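Local coordinates for fiber (Human adenovirus 48, PDB 6FJQ), which forms the trimeric knob at the tip of the viral fiber and probably engages the primary receptor on host cells, at residues Y87-R91 and Y101-F107. Sequence-based numbering, arbitrary orientation.
Sequences YWNYR and YEEAVGF
The strand 88-90 and the loop 101-107 that follows it keep their backbones apart, with the CA atoms of N89 and Y101, the nearest pair, 7.6 Å from each other, so the contact is made chiefly by side chains reaching over from the strand. It belongs to the antiparallel beta-sandwich of the adenovirus fiber knob: the short strand is one of the two outermost of a five-stranded sheet within the chain, paired with strand 4-7, and the loop comes back across its side before reaching the 3-10 turn 105-107. Y90 carries most of the contact. Its CG lies beside the backbone N and opposite the carbonyl carbon (chi1 -69°), which sends the ring out to the loop. There the hydroxyl OH donates a hydrogen bond to the backbone O of E103 at 2.6 Å, reaching a lone pair in the carbonyl plane with a C=O...donor angle of 142°. The methyl CB of A104 lies beside the same hydroxyl. One edge of the Y90 ring meets F107, CE1 to CE1, the two ring planes being turned 71° apart, while on its CE2 side the ring passes the OH of Y101 and the carboxylate of E102. The chain of E102 is bent at its second torsion and brings its carboxylate between N89 and W88; OE2 stands 3.6 Å from NE1 of the indole, whose plane is steeply inclined to the carboxylate. W88 and F107 both pack on L5 of strand 4-7 and L29 of strand 23-32, so strand and loop share one patch of the sheet, and F107 O accepts a hydrogen bond from Y191 OH. Within the turn, F107 N bonds back to A104 O at 3.0 Å, and E103 folds its carboxylate over the start of the turn, where OE2 accepts the backbone N-H of V105 at 2.7 Å on its anti side, with the donor lying somewhat out of the carboxylate plane.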
loop_
_atom_site.group_PDB
_atom_site.type_symbol
_atom_site.label_atom_id
_atom_site.label_comp_id
_atom_site.label_asym_id
_atom_site.label_seq_id
_atom_site.Cartn_x
_atom_site.Cartn_y
_atom_site.Cartn_z
ATOM N N TYR A 87 8.304 19.341 16.425
ATOM C CA TYR A 87 7.032 18.862 15.872
ATOM C C TYR A 87 6.956 17.316 15.777
ATOM O O TYR A 87 6.071 16.767 15.090
ATOM C CB TYR A 87 6.769 19.524 14.499
ATOM C CG TYR A 87 6.657 21.041 14.557
ATOM C CD1 TYR A 87 7.789 21.855 14.530
ATOM C CD2 TYR A 87 5.432 21.675 14.684
ATOM C CE1 TYR A 87 7.701 23.245 14.615
ATOM C CE2 TYR A 87 5.347 23.062 14.757
ATOM C CZ TYR A 87 6.480 23.834 14.731
ATOM O OH TYR A 87 6.378 25.200 14.829
ATOM N N TRP A 88 7.835 16.602 16.481
ATOM C CA TRP A 88 7.907 15.129 16.362
ATOM C C TRP A 88 7.952 14.435 17.719
ATOM O O TRP A 88 8.946 14.522 18.431
ATOM C CB TRP A 88 9.126 14.763 15.551
ATOM C CG TRP A 88 9.434 13.335 15.417
ATOM C CD1 TRP A 88 10.417 12.632 16.073
ATOM C CD2 TRP A 88 8.839 12.421 14.513
ATOM N NE1 TRP A 88 10.453 11.327 15.633
ATOM C CE2 TRP A 88 9.475 11.181 14.679
ATOM C CE3 TRP A 88 7.805 12.523 13.567
ATOM C CZ2 TRP A 88 9.110 10.058 13.920
ATOM C CZ3 TRP A 88 7.451 11.386 12.822
ATOM C CH2 TRP A 88 8.099 10.193 13.001
ATOM N N ASN A 89 6.868 13.744 18.063
ATOM C CA ASN A 89 6.802 12.996 19.291
ATOM C C ASN A 89 5.759 11.898 19.152
ATOM O O ASN A 89 5.154 11.794 18.131
ATOM C CB ASN A 89 6.500 13.963 20.461
ATOM C CG ASN A 89 7.135 13.513 21.792
ATOM O OD1 ASN A 89 8.218 12.875 21.865
ATOM N ND2 ASN A 89 6.460 13.856 22.862
ATOM N N TYR A 90 5.619 11.055 20.171
ATOM C CA TYR A 90 4.496 10.113 20.347
ATOM C C TYR A 90 3.147 10.844 20.430
ATOM O O TYR A 90 3.066 12.062 20.593
ATOM C CB TYR A 90 4.675 9.259 21.630
ATOM C CG TYR A 90 5.801 8.238 21.599
ATOM C CD1 TYR A 90 5.614 6.984 21.003
ATOM C CD2 TYR A 90 7.051 8.499 22.189
ATOM C CE1 TYR A 90 6.643 6.047 20.962
ATOM C CE2 TYR A 90 8.089 7.554 22.143
ATOM C CZ TYR A 90 7.878 6.340 21.522
ATOM O OH TYR A 90 8.875 5.416 21.460
ATOM N N ARG A 91 2.080 10.073 20.317
ATOM C CA ARG A 91 0.722 10.585 20.376
ATOM C C ARG A 91 0.329 10.591 21.842
ATOM O O ARG A 91 0.729 9.704 22.583
ATOM C CB ARG A 91 -0.187 9.678 19.521
ATOM C CG ARG A 91 -1.642 10.130 19.442
ATOM C CD ARG A 91 -2.313 9.938 18.067
ATOM N NE ARG A 91 -3.695 9.424 18.093
ATOM C CZ ARG A 91 -4.798 10.088 18.473
ATOM N NH1 ARG A 91 -4.784 11.342 18.921
ATOM N NH2 ARG A 91 -5.956 9.472 18.400
ATOM N N TYR A 101 10.232 13.755 24.962
ATOM C CA TYR A 101 11.256 12.787 25.454
ATOM C C TYR A 101 11.507 11.814 24.261
ATOM O O TYR A 101 10.720 11.784 23.284
ATOM C CB TYR A 101 10.835 12.063 26.838
ATOM C CG TYR A 101 10.232 10.613 26.724
ATOM C CD1 TYR A 101 11.075 9.469 26.540
ATOM C CD2 TYR A 101 8.837 10.399 26.711
ATOM C CE1 TYR A 101 10.543 8.203 26.340
ATOM C CE2 TYR A 101 8.311 9.121 26.531
ATOM C CZ TYR A 101 9.169 8.043 26.349
ATOM O OH TYR A 101 8.644 6.806 26.183
ATOM N N GLU A 102 12.568 11.011 24.375
ATOM C CA GLU A 102 12.473 9.706 23.739
ATOM C C GLU A 102 13.375 8.535 24.235
ATOM O O GLU A 102 14.307 8.725 24.981
ATOM C CB GLU A 102 12.608 9.911 22.172
ATOM C CG GLU A 102 11.760 9.114 21.171
ATOM C CD GLU A 102 11.115 9.978 20.100
ATOM O OE1 GLU A 102 10.199 10.653 20.637
ATOM O OE2 GLU A 102 11.498 9.978 18.840
ATOM N N GLU A 103 12.867 7.334 23.946
ATOM C CA GLU A 103 13.523 6.241 23.185
ATOM C C GLU A 103 12.442 5.772 22.143
ATOM O O GLU A 103 11.241 5.860 22.424
ATOM C CB GLU A 103 13.972 5.049 24.077
ATOM C CG GLU A 103 14.092 3.651 23.393
ATOM C CD GLU A 103 12.757 2.911 23.166
ATOM O OE1 GLU A 103 11.837 3.019 24.010
ATOM O OE2 GLU A 103 12.608 2.212 22.142
ATOM N N ALA A 104 12.839 5.257 20.974
ATOM C CA ALA A 104 11.855 4.733 20.019
ATOM C C ALA A 104 12.427 3.680 19.026
ATOM O O ALA A 104 12.123 3.676 17.848
ATOM C CB ALA A 104 11.200 5.888 19.287
ATOM N N VAL A 105 13.205 2.745 19.534
ATOM C CA VAL A 105 13.940 1.814 18.693
ATOM C C VAL A 105 13.000 0.906 17.939
ATOM O O VAL A 105 13.254 0.580 16.781
ATOM C CB VAL A 105 15.024 1.039 19.507
ATOM C CG1 VAL A 105 15.575 -0.168 18.751
ATOM C CG2 VAL A 105 16.163 1.997 19.846
ATOM N N GLY A 106 11.888 0.542 18.559
ATOM C CA GLY A 106 10.886 -0.285 17.891
ATOM C C GLY A 106 10.171 0.350 16.705
ATOM O O GLY A 106 9.460 -0.344 15.984
ATOM N N PHE A 107 10.322 1.661 16.532
ATOM C CA PHE A 107 9.859 2.340 15.305
ATOM C C PHE A 107 10.919 2.507 14.204
ATOM O O PHE A 107 10.620 2.993 13.101
ATOM C CB PHE A 107 9.290 3.714 15.640
ATOM C CG PHE A 107 8.074 3.661 16.497
ATOM C CD1 PHE A 107 8.207 3.536 17.867
ATOM C CD2 PHE A 107 6.807 3.755 15.945
ATOM C CE1 PHE A 107 7.076 3.514 18.691
ATOM C CE2 PHE A 107 5.688 3.752 16.760
ATOM C CZ PHE A 107 5.810 3.612 18.135
#